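Long-range contacts in catechol 1,2-dioxygenase (Burkholderia vietnamiensis, PDB 5TD3), which probably catalyses the intradiol cleavage of catechol by molecular oxygen, yielding cis,cis-muconate: residues Asp79-Leu84 against Gln216-Gln221; Leu206-Tyr211 against Arg232-His237; Gly149-Leu154 against Gly199-Arg204; Leu163-His168 against His237-Ser242. One frame throughout, in Å; residues are numbered along the deposited sequence.

Contacts 2, 3 and 4 belong to the dioxygenase domain, and contact 1 ties its helix 218-226 to the N-terminal helices. All four are largely buried, but their chemistry differs. Contact 1 is polar, two carboxylates gripping the start of a helix beside a bound phospholipid. Contacts 3 and 4 are antiparallel strand pairs in the two sheets of the sandwich; their centres lie 11 Å apart, and Phe203 and Val151 of one pack on Val164 of the other. Contact 2 braces a loop against the start of strand 235-241, which contact 4 also uses, so that both share the zinc ligand His237. Tyr211 of contact 2 touches Leu84 of contact 1.

Contact 1: residues Asp79-Leu84 against Gln216-Gln221; sequences DGEAAL and QGATQQ. With PTY (phosphatidylethanolamine), chain G.
The carboxylates of Asp79 and Glu81 are the flat groups here, and each offers an oxygen to the first N-H groups of helix 218-226, those of Ala218 and Thr219. Asp79 OD2 takes the N-H of Ala218 at 2.9 Å, on its anti side and 15° out of the carboxylate plane; the bond is bent, and the same oxygen has a salt bridge to Lys75. The other oxygen, OD1, receives a water that also makes a weak bond to Gln216 O. Glu81 OE1 accepts from three donors. Thr219 N meets Glu81 OE1 nearly along the C-O bond at 2.9 Å. Thr219 OG1 donates to Glu81 OE1 from the anti side at 2.8 Å, and the third donor is a water that itself accepts from Gln220 N. The extended Glu81 chain reaches this spot across the N-cap residue Gly217, whose lack of a side chain lets Glu81 OE2 come to 3.4 Å from Gly217 CA. Two carboxylates at a helix N-terminus would be favoured by the helix dipole, which probably keeps them ionised. Leu84, with CG anti to its backbone N (chi1 -170°), lays CD2 against Thr219 OG1 at 3.7 Å, packing its branch against the hydroxyl. Gly80 ends helix 63-78 in a Schellman motif, and Glu81 is the N-cap of helix 82-88. The phospholipid lies alongside, with O10 3.0 Å from Gln221 NE2. Helix 63-78 flanks the contact through Leu76 and Tyr72, and Asn74 of the second subunit bonds Ala82 N, setting this helix junction at the subunit interface.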
# COMPACT_ATOMS: atom_id res chain seq x y z
N ASP A 79 -7.11 -6.90 -0.03
CA ASP A 79 -7.24 -7.92 1.01
C ASP A 79 -7.44 -7.34 2.40
O ASP A 79 -7.66 -8.11 3.34
CB ASP A 79 -6.00 -8.82 1.05
CG ASP A 79 -5.88 -9.73 -0.15
OD1 ASP A 79 -6.90 -9.92 -0.87
OD2 ASP A 79 -4.77 -10.26 -0.38
N GLY A 80 -7.35 -6.02 2.55
CA GLY A 80 -7.45 -5.42 3.88
C GLY A 80 -6.38 -5.89 4.84
O GLY A 80 -6.65 -5.99 6.04
N GLU A 81 -5.16 -6.16 4.34
CA GLU A 81 -4.11 -6.79 5.13
C GLU A 81 -2.93 -5.87 5.42
O GLU A 81 -1.90 -6.36 5.90
CB GLU A 81 -3.60 -8.06 4.44
CG GLU A 81 -4.54 -9.24 4.59
CD GLU A 81 -3.91 -10.55 4.14
OE1 GLU A 81 -2.68 -10.60 4.02
OE2 GLU A 81 -4.66 -11.53 3.93
N ALA A 82 -3.04 -4.56 5.18
CA ALA A 82 -1.87 -3.71 5.38
C ALA A 82 -1.36 -3.78 6.82
O ALA A 82 -0.15 -3.72 7.05
CB ALA A 82 -2.17 -2.26 5.00
N ALA A 83 -2.27 -3.89 7.81
CA ALA A 83 -1.83 -3.96 9.21
C ALA A 83 -1.24 -5.32 9.55
O ALA A 83 -0.38 -5.43 10.43
CB ALA A 83 -2.98 -3.65 10.16
N LEU A 84 -1.67 -6.37 8.85
CA LEU A 84 -1.05 -7.67 9.01
C LEU A 84 0.37 -7.68 8.45
O LEU A 84 1.27 -8.29 9.04
CB LEU A 84 -1.89 -8.74 8.31
CG LEU A 84 -1.49 -10.18 8.59
CD1 LEU A 84 -1.68 -10.51 10.06
CD2 LEU A 84 -2.31 -11.11 7.71
N GLN A 216 -4.00 -17.37 1.16
CA GLN A 216 -4.08 -16.76 -0.16
C GLN A 216 -3.91 -15.25 -0.14
O GLN A 216 -3.99 -14.61 -1.19
CB GLN A 216 -5.44 -17.09 -0.81
CG GLN A 216 -5.86 -18.55 -0.73
CD GLN A 216 -4.85 -19.48 -1.36
OE1 GLN A 216 -4.03 -19.07 -2.18
NE2 GLN A 216 -4.90 -20.75 -0.97
N GLY A 217 -3.67 -14.66 1.03
CA GLY A 217 -3.60 -13.23 1.17
C GLY A 217 -2.26 -12.62 0.79
O GLY A 217 -1.24 -13.30 0.64
N ALA A 218 -2.29 -11.29 0.65
CA ALA A 218 -1.11 -10.54 0.22
C ALA A 218 0.06 -10.71 1.19
O ALA A 218 1.22 -10.77 0.76
CB ALA A 218 -1.44 -9.06 0.09
N THR A 219 -0.22 -10.76 2.49
CA THR A 219 0.88 -10.88 3.45
C THR A 219 1.63 -12.19 3.23
O THR A 219 2.85 -12.20 3.06
CB THR A 219 0.38 -10.74 4.89
OG1 THR A 219 -0.33 -9.50 5.04
CG2 THR A 219 1.56 -10.75 5.86
N GLN A 220 0.90 -13.31 3.15
CA GLN A 220 1.57 -14.59 2.91
C GLN A 220 2.24 -14.62 1.55
O GLN A 220 3.29 -15.26 1.40
CB GLN A 220 0.59 -15.76 3.02
CG GLN A 220 1.30 -17.13 3.11
CD GLN A 220 2.22 -17.19 4.32
OE1 GLN A 220 1.78 -17.02 5.45
NE2 GLN A 220 3.52 -17.44 4.07
N GLN A 221 1.66 -13.95 0.55
CA GLN A 221 2.29 -13.92 -0.77
C GLN A 221 3.70 -13.34 -0.69
O GLN A 221 4.65 -13.89 -1.26
CB GLN A 221 1.45 -13.12 -1.75
CG GLN A 221 1.97 -13.22 -3.18
CD GLN A 221 1.76 -11.96 -3.99
OE1 GLN A 221 0.72 -11.32 -3.90
NE2 GLN A 221 2.77 -11.59 -4.78
C1 PTY G . 7.99 -9.96 -8.58
C2 PTY G . 2.94 -7.58 -11.52
C3 PTY G . 2.92 -9.14 -11.46
O4 PTY G . 9.07 -9.41 -7.78
C5 PTY G . 5.75 -11.06 -8.21
C6 PTY G . 6.91 -10.33 -7.59
O7 PTY G . 6.49 -9.08 -6.96
C8 PTY G . 5.85 -9.15 -5.78
O10 PTY G . 5.34 -10.15 -5.35
C11 PTY G . 5.90 -7.84 -5.07
C12 PTY G . 6.54 -7.98 -3.70
C13 PTY G . 7.17 -6.69 -3.22
C14 PTY G . 6.26 -5.50 -3.33
C15 PTY G . 6.10 -4.78 -2.02
C16 PTY G . 7.41 -4.35 -1.41
C17 PTY G . 7.26 -4.03 0.06
C18 PTY G . 8.46 -3.40 0.70
C19 PTY G . 8.33 -3.33 2.20
C20 PTY G . 9.41 -2.53 2.88
C21 PTY G . 8.97 -1.19 3.43
C22 PTY G . 8.07 -0.38 2.52
C23 PTY G . 6.62 -0.40 2.96
C24 PTY G . 6.40 -1.14 4.26
C25 PTY G . 5.01 -1.00 4.83
C26 PTY G . 4.61 -2.16 5.71
C27 PTY G . 3.36 -1.89 6.52
C28 PTY G . 2.20 -1.43 5.68
C29 PTY G . 1.78 -2.47 4.67
C30 PTY G . 9.73 -8.36 -8.26
C31 PTY G . 10.70 -7.81 -7.25
O30 PTY G . 9.56 -7.91 -9.36
C32 PTY G . 10.62 -6.30 -7.06
C33 PTY G . 9.37 -5.84 -6.34
C34 PTY G . 9.58 -4.69 -5.36
C35 PTY G . 9.56 -3.30 -5.96
C36 PTY G . 9.04 -2.22 -5.01
C37 PTY G . 8.93 -0.84 -5.65
C38 PTY G . 8.13 0.20 -4.86
C39 PTY G . 6.62 0.12 -5.02
C40 PTY G . 5.84 0.89 -3.96
C41 PTY G . 5.68 2.39 -4.18
C42 PTY G . 4.60 2.81 -5.18
C43 PTY G . 3.56 3.79 -4.64
C44 PTY G . 4.16 5.03 -4.03
P1 PTY G . 4.93 -10.83 -10.73
O11 PTY G . 4.30 -9.58 -11.53
O12 PTY G . 3.86 -11.93 -10.61
O13 PTY G . 6.15 -11.40 -11.35
O14 PTY G . 5.21 -10.28 -9.28
N1 PTY G . 3.49 -7.15 -12.82
O HOH W 1 -6.86 -12.91 -0.97
O HOH W 2 -1.87 -13.35 4.16

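Contact 2: residues Leu206-Tyr211 against Arg232-His237; sequences LMPVGY and RPAHVH. With ZN (zinc ion), chain C.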
# COMPACT_ATOMS: atom_id res chain seq x y z
N LEU A 206 -10.37 -21.34 27.15
CA LEU A 206 -9.80 -22.53 26.54
C LEU A 206 -8.43 -22.18 25.98
O LEU A 206 -8.13 -21.01 25.71
CB LEU A 206 -10.72 -23.09 25.44
CG LEU A 206 -12.17 -23.37 25.85
CD1 LEU A 206 -12.98 -23.84 24.65
CD2 LEU A 206 -12.25 -24.38 27.00
N MET A 207 -7.60 -23.20 25.81
CA MET A 207 -6.23 -23.01 25.34
C MET A 207 -6.20 -22.52 23.89
O MET A 207 -6.75 -23.21 23.01
CB MET A 207 -5.45 -24.33 25.46
CG MET A 207 -4.02 -24.25 24.96
SD MET A 207 -3.03 -23.04 25.88
CE MET A 207 -2.77 -23.97 27.40
N PRO A 208 -5.58 -21.38 23.59
CA PRO A 208 -5.42 -20.97 22.19
C PRO A 208 -4.41 -21.84 21.46
O PRO A 208 -3.53 -22.46 22.06
CB PRO A 208 -4.91 -19.53 22.29
CG PRO A 208 -4.15 -19.51 23.58
CD PRO A 208 -5.00 -20.38 24.51
N VAL A 209 -4.53 -21.83 20.14
CA VAL A 209 -3.56 -22.40 19.22
C VAL A 209 -3.02 -21.25 18.37
O VAL A 209 -3.70 -20.23 18.19
CB VAL A 209 -4.24 -23.49 18.36
CG1 VAL A 209 -3.36 -23.95 17.21
CG2 VAL A 209 -4.62 -24.65 19.25
N GLY A 210 -1.80 -21.41 17.87
CA GLY A 210 -1.16 -20.34 17.13
C GLY A 210 -1.91 -19.96 15.86
O GLY A 210 -2.61 -20.77 15.25
N TYR A 211 -1.72 -18.71 15.46
CA TYR A 211 -2.35 -18.08 14.32
C TYR A 211 -1.47 -18.21 13.07
O TYR A 211 -0.24 -18.23 13.16
CB TYR A 211 -2.61 -16.60 14.67
CG TYR A 211 -2.94 -15.67 13.53
CD1 TYR A 211 -1.93 -15.15 12.71
CD2 TYR A 211 -4.24 -15.28 13.29
CE1 TYR A 211 -2.23 -14.30 11.65
CE2 TYR A 211 -4.55 -14.42 12.24
CZ TYR A 211 -3.54 -13.94 11.42
OH TYR A 211 -3.86 -13.09 10.38
N ARG A 232 2.29 -17.59 13.95
CA ARG A 232 2.56 -17.14 15.31
C ARG A 232 2.44 -18.30 16.28
O ARG A 232 1.61 -19.19 16.08
CB ARG A 232 1.56 -16.06 15.74
CG ARG A 232 1.44 -14.90 14.77
CD ARG A 232 0.97 -13.65 15.46
NE ARG A 232 1.94 -13.17 16.41
CZ ARG A 232 1.66 -12.38 17.43
NH1 ARG A 232 0.41 -11.97 17.63
NH2 ARG A 232 2.62 -12.00 18.25
N PRO A 233 3.23 -18.31 17.35
CA PRO A 233 3.00 -19.27 18.43
C PRO A 233 1.69 -18.95 19.14
O PRO A 233 1.15 -17.84 19.02
CB PRO A 233 4.20 -19.05 19.36
CG PRO A 233 4.55 -17.58 19.15
CD PRO A 233 4.33 -17.37 17.67
N ALA A 234 1.17 -19.92 19.88
CA ALA A 234 -0.03 -19.66 20.67
C ALA A 234 0.25 -18.56 21.69
O ALA A 234 1.32 -18.52 22.31
CB ALA A 234 -0.50 -20.93 21.39
N HIS A 235 -0.73 -17.67 21.87
CA HIS A 235 -0.53 -16.51 22.72
C HIS A 235 -1.89 -15.98 23.15
O HIS A 235 -2.93 -16.37 22.62
CB HIS A 235 0.25 -15.42 21.99
CG HIS A 235 -0.43 -14.97 20.73
ND1 HIS A 235 -0.37 -15.69 19.56
CD2 HIS A 235 -1.23 -13.91 20.48
CE1 HIS A 235 -1.09 -15.08 18.63
NE2 HIS A 235 -1.62 -13.99 19.17
N VAL A 236 -1.86 -15.06 24.10
CA VAL A 236 -3.05 -14.40 24.62
C VAL A 236 -2.75 -12.92 24.69
O VAL A 236 -1.68 -12.54 25.17
CB VAL A 236 -3.44 -14.92 26.02
CG1 VAL A 236 -4.66 -14.17 26.53
CG2 VAL A 236 -3.72 -16.43 25.99
N HIS A 237 -3.67 -12.09 24.18
CA HIS A 237 -3.51 -10.64 24.20
C HIS A 237 -4.14 -10.03 25.45
O HIS A 237 -5.17 -10.51 25.94
CB HIS A 237 -4.19 -9.96 23.00
CG HIS A 237 -3.67 -10.37 21.67
ND1 HIS A 237 -2.67 -9.68 21.02
CD2 HIS A 237 -4.04 -11.37 20.83
CE1 HIS A 237 -2.42 -10.26 19.85
NE2 HIS A 237 -3.24 -11.28 19.71
ZN ZN C . -3.13 -12.76 18.45
O HOH W 3 -2.68 -18.03 19.40
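Arg232 N donates to Tyr211 O over 2.7 Å in a nearly straight bond (168°), fixing the loop that follows strand 200-206 to the run-up of strand 235-241. Next to it Gly210, with no side chain, slides its CA to 3.2 Å from Arg232 O in a CA-H...O contact. Arg232 CG meets Tyr211 CD1 at 4.0 Å, and beyond that the chain bends at chi3 (66°) to bring the guanidinium over one face of the His235 ring, displaced toward its rim; its NH2 forms a salt bridge with Asp263. Farther along, Pro208 CG touches Val236 CG2 at 3.9 Å, the two side chains crossing at about a right angle, while Ala234 CB sits 3.5 Å from Pro208 O. A water links Val209 O to His235 N.

The tethered segment carries metal ligands. His235 ND1 donates to Pro233 O at 2.7 Å, in the ring plane, so the ring's rotation is set and NE2 faces the zinc at 2.1 Å; His237 NE2 binds at 1.9 Å and Tyr175 from elsewhere adds a third ligand. Relatives of this enzyme normally hold iron(III) with such His and Tyr ligands, and zinc probably occupies that site here. The loop leaves strand 200-206 and heads for helix 218-226; Pro208 packs on Leu145 and Val236 on Ile147 of strand 144-152, while Val236 also pairs by its backbone with Phe252 of strand 248-253.

Contact 3: residues Gly149-Leu154 against Gly199-Arg204; sequences GTVKDL and GTYAFR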
# COMPACT_ATOMS: atom_id res chain seq x y z
N GLY A 149 -3.97 -13.66 38.17
CA GLY A 149 -2.85 -12.92 38.71
C GLY A 149 -3.34 -11.66 39.39
O GLY A 149 -4.52 -11.53 39.70
N THR A 150 -2.40 -10.75 39.63
CA THR A 150 -2.70 -9.47 40.26
C THR A 150 -2.19 -8.33 39.39
O THR A 150 -1.20 -8.48 38.67
CB THR A 150 -2.06 -9.38 41.66
OG1 THR A 150 -2.30 -10.60 42.37
CG2 THR A 150 -2.64 -8.22 42.45
N VAL A 151 -2.87 -7.19 39.47
CA VAL A 151 -2.43 -5.96 38.83
C VAL A 151 -1.83 -5.09 39.93
O VAL A 151 -2.46 -4.87 40.97
CB VAL A 151 -3.59 -5.23 38.12
CG1 VAL A 151 -3.07 -4.00 37.37
CG2 VAL A 151 -4.29 -6.18 37.14
N LYS A 152 -0.58 -4.65 39.73
CA LYS A 152 0.13 -3.87 40.74
C LYS A 152 0.76 -2.65 40.11
O LYS A 152 0.96 -2.58 38.89
CB LYS A 152 1.22 -4.70 41.44
CG LYS A 152 0.69 -5.84 42.32
CD LYS A 152 1.82 -6.65 42.92
CE LYS A 152 1.29 -7.71 43.86
NZ LYS A 152 2.38 -8.59 44.38
N ASP A 153 1.11 -1.67 40.95
CA ASP A 153 1.84 -0.51 40.49
C ASP A 153 3.34 -0.72 40.73
O ASP A 153 3.78 -1.79 41.16
CB ASP A 153 1.31 0.77 41.16
CG ASP A 153 1.47 0.78 42.68
OD1 ASP A 153 2.35 0.09 43.23
OD2 ASP A 153 0.73 1.54 43.34
N LEU A 154 4.15 0.30 40.44
CA LEU A 154 5.60 0.18 40.56
C LEU A 154 6.08 0.09 42.00
O LEU A 154 7.26 -0.21 42.21
CB LEU A 154 6.28 1.35 39.85
CG LEU A 154 6.22 1.39 38.32
CD1 LEU A 154 6.87 2.66 37.79
CD2 LEU A 154 6.89 0.17 37.71
N GLY A 199 -6.72 -6.32 43.75
CA GLY A 199 -6.04 -6.24 42.47
C GLY A 199 -6.09 -7.50 41.64
O GLY A 199 -5.41 -7.57 40.61
N THR A 200 -6.89 -8.50 42.02
CA THR A 200 -6.82 -9.79 41.35
C THR A 200 -7.77 -9.86 40.17
O THR A 200 -8.83 -9.22 40.15
CB THR A 200 -7.11 -10.92 42.34
OG1 THR A 200 -8.46 -10.81 42.81
CG2 THR A 200 -6.15 -10.86 43.52
N TYR A 201 -7.38 -10.65 39.18
CA TYR A 201 -8.22 -10.95 38.03
C TYR A 201 -8.11 -12.44 37.75
O TYR A 201 -7.11 -13.07 38.09
CB TYR A 201 -7.79 -10.16 36.78
CG TYR A 201 -6.57 -10.79 36.14
CD1 TYR A 201 -5.30 -10.53 36.63
CD2 TYR A 201 -6.70 -11.66 35.07
CE1 TYR A 201 -4.20 -11.11 36.08
CE2 TYR A 201 -5.60 -12.26 34.51
CZ TYR A 201 -4.35 -11.98 35.02
OH TYR A 201 -3.25 -12.57 34.45
N ALA A 202 -9.13 -12.99 37.09
CA ALA A 202 -9.04 -14.36 36.61
C ALA A 202 -9.92 -14.53 35.38
O ALA A 202 -11.05 -14.05 35.35
CB ALA A 202 -9.45 -15.37 37.69
N PHE A 203 -9.38 -15.21 34.37
CA PHE A 203 -10.13 -15.59 33.18
C PHE A 203 -10.25 -17.11 33.12
O PHE A 203 -9.27 -17.82 33.38
CB PHE A 203 -9.48 -15.08 31.89
CG PHE A 203 -9.56 -13.59 31.71
CD1 PHE A 203 -10.72 -13.01 31.22
CD2 PHE A 203 -8.48 -12.78 32.02
CE1 PHE A 203 -10.80 -11.64 31.03
CE2 PHE A 203 -8.56 -11.40 31.85
CZ PHE A 203 -9.72 -10.83 31.36
N ARG A 204 -11.44 -17.59 32.80
CA ARG A 204 -11.68 -19.00 32.54
C ARG A 204 -12.00 -19.15 31.06
O ARG A 204 -12.95 -18.53 30.57
CB ARG A 204 -12.81 -19.54 33.42
CG ARG A 204 -12.39 -19.59 34.88
CD ARG A 204 -13.52 -19.50 35.86
NE ARG A 204 -12.96 -19.30 37.20
CZ ARG A 204 -13.60 -19.56 38.33
NH1 ARG A 204 -14.84 -20.05 38.30
NH2 ARG A 204 -13.01 -19.34 39.49
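Tyr201 sets one face of its ring over Gly149 N, where two neighbouring antiparallel strands inside one sheet of the transthyretin-like beta sandwich, 144-152 and 200-206, pair. With CG between the backbone N and the carbonyl carbon (chi1 78°), the ring folds back across the strand, and Tyr201 CE1 comes to 3.3 Å from Gly149 N. A side chain on Gly149 would point to the same face, so the bare glycine admits the ring. The hydroxyl at its tip bonds Phe297 O, and the ring meets Phe299 and Val193, placing Tyr201 in the interior between the sheets. Val151 CG2 flanks the ring more loosely, 4.5 Å from Tyr201 CD1.

On the other face, Thr150 and Thr200 form a non-hydrogen-bonded pair whose side chains cross obliquely. Thr200 OG1 turns to Asp198. Gly149 and Tyr201 form the hydrogen-bonded pair, with Tyr201 N to Gly149 O at 3.0 Å and Gly149 N to Tyr201 O at 3.2 Å. The ladder finishes at Gly199, whose positive phi turns the chain and whose O accepts Val151 N at 2.8 Å.

Contact 4: residues Leu163-His168 against His237-Ser242; sequences LVECWH and HFFVTS. With ZN (zinc ion), chain C; EDO (1,2-ethanediol), chain H.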
# COMPACT_ATOMS: atom_id res chain seq x y z
N LEU A 163 -8.94 -2.35 34.50
CA LEU A 163 -9.71 -3.08 33.49
C LEU A 163 -8.75 -3.96 32.68
O LEU A 163 -7.96 -3.45 31.89
CB LEU A 163 -10.46 -2.11 32.58
CG LEU A 163 -11.32 -2.81 31.53
CD1 LEU A 163 -12.46 -3.56 32.19
CD2 LEU A 163 -11.84 -1.84 30.48
N VAL A 164 -8.81 -5.26 32.90
CA VAL A 164 -7.93 -6.21 32.24
C VAL A 164 -8.73 -6.85 31.11
O VAL A 164 -9.71 -7.56 31.37
CB VAL A 164 -7.39 -7.26 33.22
CG1 VAL A 164 -6.53 -8.27 32.47
CG2 VAL A 164 -6.57 -6.60 34.32
N GLU A 165 -8.33 -6.59 29.87
CA GLU A 165 -9.02 -7.10 28.70
C GLU A 165 -8.20 -8.21 28.05
O GLU A 165 -6.97 -8.11 27.98
CB GLU A 165 -9.27 -6.00 27.68
CG GLU A 165 -10.09 -4.83 28.15
CD GLU A 165 -10.24 -3.81 27.05
OE1 GLU A 165 -10.87 -4.15 26.05
OE2 GLU A 165 -9.73 -2.68 27.19
N CYS A 166 -8.88 -9.24 27.59
CA CYS A 166 -8.25 -10.45 27.07
C CYS A 166 -8.87 -10.80 25.73
O CYS A 166 -10.09 -10.74 25.59
CB CYS A 166 -8.47 -11.61 28.05
SG CYS A 166 -7.67 -13.16 27.63
N TRP A 167 -8.04 -11.17 24.75
CA TRP A 167 -8.60 -11.82 23.57
C TRP A 167 -7.58 -12.80 23.01
O TRP A 167 -6.38 -12.59 23.12
CB TRP A 167 -9.05 -10.81 22.48
CG TRP A 167 -7.96 -9.94 21.83
CD1 TRP A 167 -7.47 -10.05 20.56
CD2 TRP A 167 -7.32 -8.78 22.39
NE1 TRP A 167 -6.54 -9.06 20.31
CE2 TRP A 167 -6.44 -8.27 21.42
CE3 TRP A 167 -7.40 -8.14 23.64
CZ2 TRP A 167 -5.64 -7.15 21.65
CZ3 TRP A 167 -6.61 -7.02 23.87
CH2 TRP A 167 -5.74 -6.54 22.88
N HIS A 168 -8.08 -13.90 22.45
CA HIS A 168 -7.19 -14.92 21.91
C HIS A 168 -7.98 -15.82 20.96
O HIS A 168 -9.21 -15.72 20.84
CB HIS A 168 -6.52 -15.74 23.03
CG HIS A 168 -7.47 -16.59 23.80
ND1 HIS A 168 -7.91 -17.82 23.35
CD2 HIS A 168 -8.09 -16.38 24.99
CE1 HIS A 168 -8.75 -18.33 24.24
NE2 HIS A 168 -8.87 -17.48 25.24
N HIS A 237 -3.67 -12.09 24.18
CA HIS A 237 -3.51 -10.64 24.20
C HIS A 237 -4.14 -10.03 25.45
O HIS A 237 -5.17 -10.51 25.94
CB HIS A 237 -4.19 -9.96 23.00
CG HIS A 237 -3.67 -10.37 21.67
ND1 HIS A 237 -2.67 -9.68 21.02
CD2 HIS A 237 -4.04 -11.37 20.83
CE1 HIS A 237 -2.42 -10.26 19.85
NE2 HIS A 237 -3.24 -11.28 19.71
N PHE A 238 -3.56 -8.90 25.89
CA PHE A 238 -4.12 -8.10 26.97
C PHE A 238 -3.99 -6.60 26.70
O PHE A 238 -2.97 -6.11 26.21
CB PHE A 238 -3.44 -8.39 28.31
CG PHE A 238 -3.60 -9.80 28.78
CD1 PHE A 238 -4.74 -10.19 29.46
CD2 PHE A 238 -2.60 -10.74 28.55
CE1 PHE A 238 -4.88 -11.49 29.90
CE2 PHE A 238 -2.75 -12.04 29.00
CZ PHE A 238 -3.89 -12.42 29.68
N PHE A 239 -5.04 -5.87 27.06
CA PHE A 239 -4.99 -4.46 27.39
C PHE A 239 -5.20 -4.36 28.89
O PHE A 239 -6.04 -5.08 29.44
CB PHE A 239 -6.13 -3.65 26.74
CG PHE A 239 -5.91 -3.27 25.30
CD1 PHE A 239 -4.66 -2.99 24.80
CD2 PHE A 239 -7.02 -3.16 24.46
CE1 PHE A 239 -4.51 -2.62 23.46
CE2 PHE A 239 -6.87 -2.80 23.13
CZ PHE A 239 -5.60 -2.54 22.64
N VAL A 240 -4.50 -3.44 29.56
CA VAL A 240 -4.85 -3.08 30.93
C VAL A 240 -4.96 -1.56 31.02
O VAL A 240 -3.99 -0.85 30.73
CB VAL A 240 -3.85 -3.60 31.96
CG1 VAL A 240 -4.37 -3.30 33.36
CG2 VAL A 240 -3.63 -5.10 31.78
N THR A 241 -6.12 -1.07 31.45
CA THR A 241 -6.40 0.35 31.57
C THR A 241 -6.73 0.67 33.03
O THR A 241 -7.47 -0.08 33.67
CB THR A 241 -7.57 0.76 30.66
OG1 THR A 241 -7.27 0.40 29.29
CG2 THR A 241 -7.82 2.25 30.73
N SER A 242 -6.19 1.78 33.54
CA SER A 242 -6.41 2.16 34.93
C SER A 242 -6.22 3.67 35.05
O SER A 242 -5.23 4.20 34.56
CB SER A 242 -5.44 1.41 35.86
OG SER A 242 -5.49 1.91 37.19
ZN ZN C . -3.13 -12.76 18.45
C1 EDO H . -5.42 4.83 29.59
O1 EDO H . -4.45 5.81 29.16
C2 EDO H . -5.25 4.69 31.09
O2 EDO H . -4.79 3.38 31.45
O HOH W 4 -8.10 -2.30 29.31
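Strands 163-167 and 235-241 are neighbours inside the mixed sheet that carries the two histidine ligands of the zinc, and they pair antiparallel from Trp167-His237 to Leu163-Thr241. Three hydrogen-bonded pairs, each with two backbone bonds, alternate with the non-hydrogen-bonded pairs Val164-Val240 and Cys166-Phe238. The side chains sort by face. On one, Trp167 takes CG between its backbone N and carbonyl carbon (chi1 64°), which folds the indole back over His237. The His237 CB sits over the centre of the Trp167 six-membered ring, 3.3 Å from its centroid, a CH-pi contact, and the imidazole stacks offset on the five-membered ring with planes only 6° apart and centroids 4.2 Å apart. The stack backs one face of the imidazole whose NE2 binds zinc, and would limit its tilting. The far edge of the indole then points at the face of Phe239, with Trp167 CH2 3.9 Å from Phe239 CE2 and the planes at 56°. Tyr121 meets both Trp167 and Phe239 edge-to-face and hydrogen-bonds Glu165 OE1. Glu165 OE2 takes a water that also bonds Leu163 O and accepts from Thr241 OG1 across the pair.

The opposite face is the sandwich interior. Val164 CG2 and Val240 CG1 lie side by side at 4.1 Å, and Cys166 SG meets Phe238 CE1 at 4.0 Å, an oblique sulfur-aromatic contact; Phe203 of the other sheet packs against Val164 and Cys166. One end of the strand pair thus supplies the zinc ligand His237, backed by the aromatic cluster with Trp167 and Phe239, consistent with the beta-sandwich core of intradiol dioxygenases.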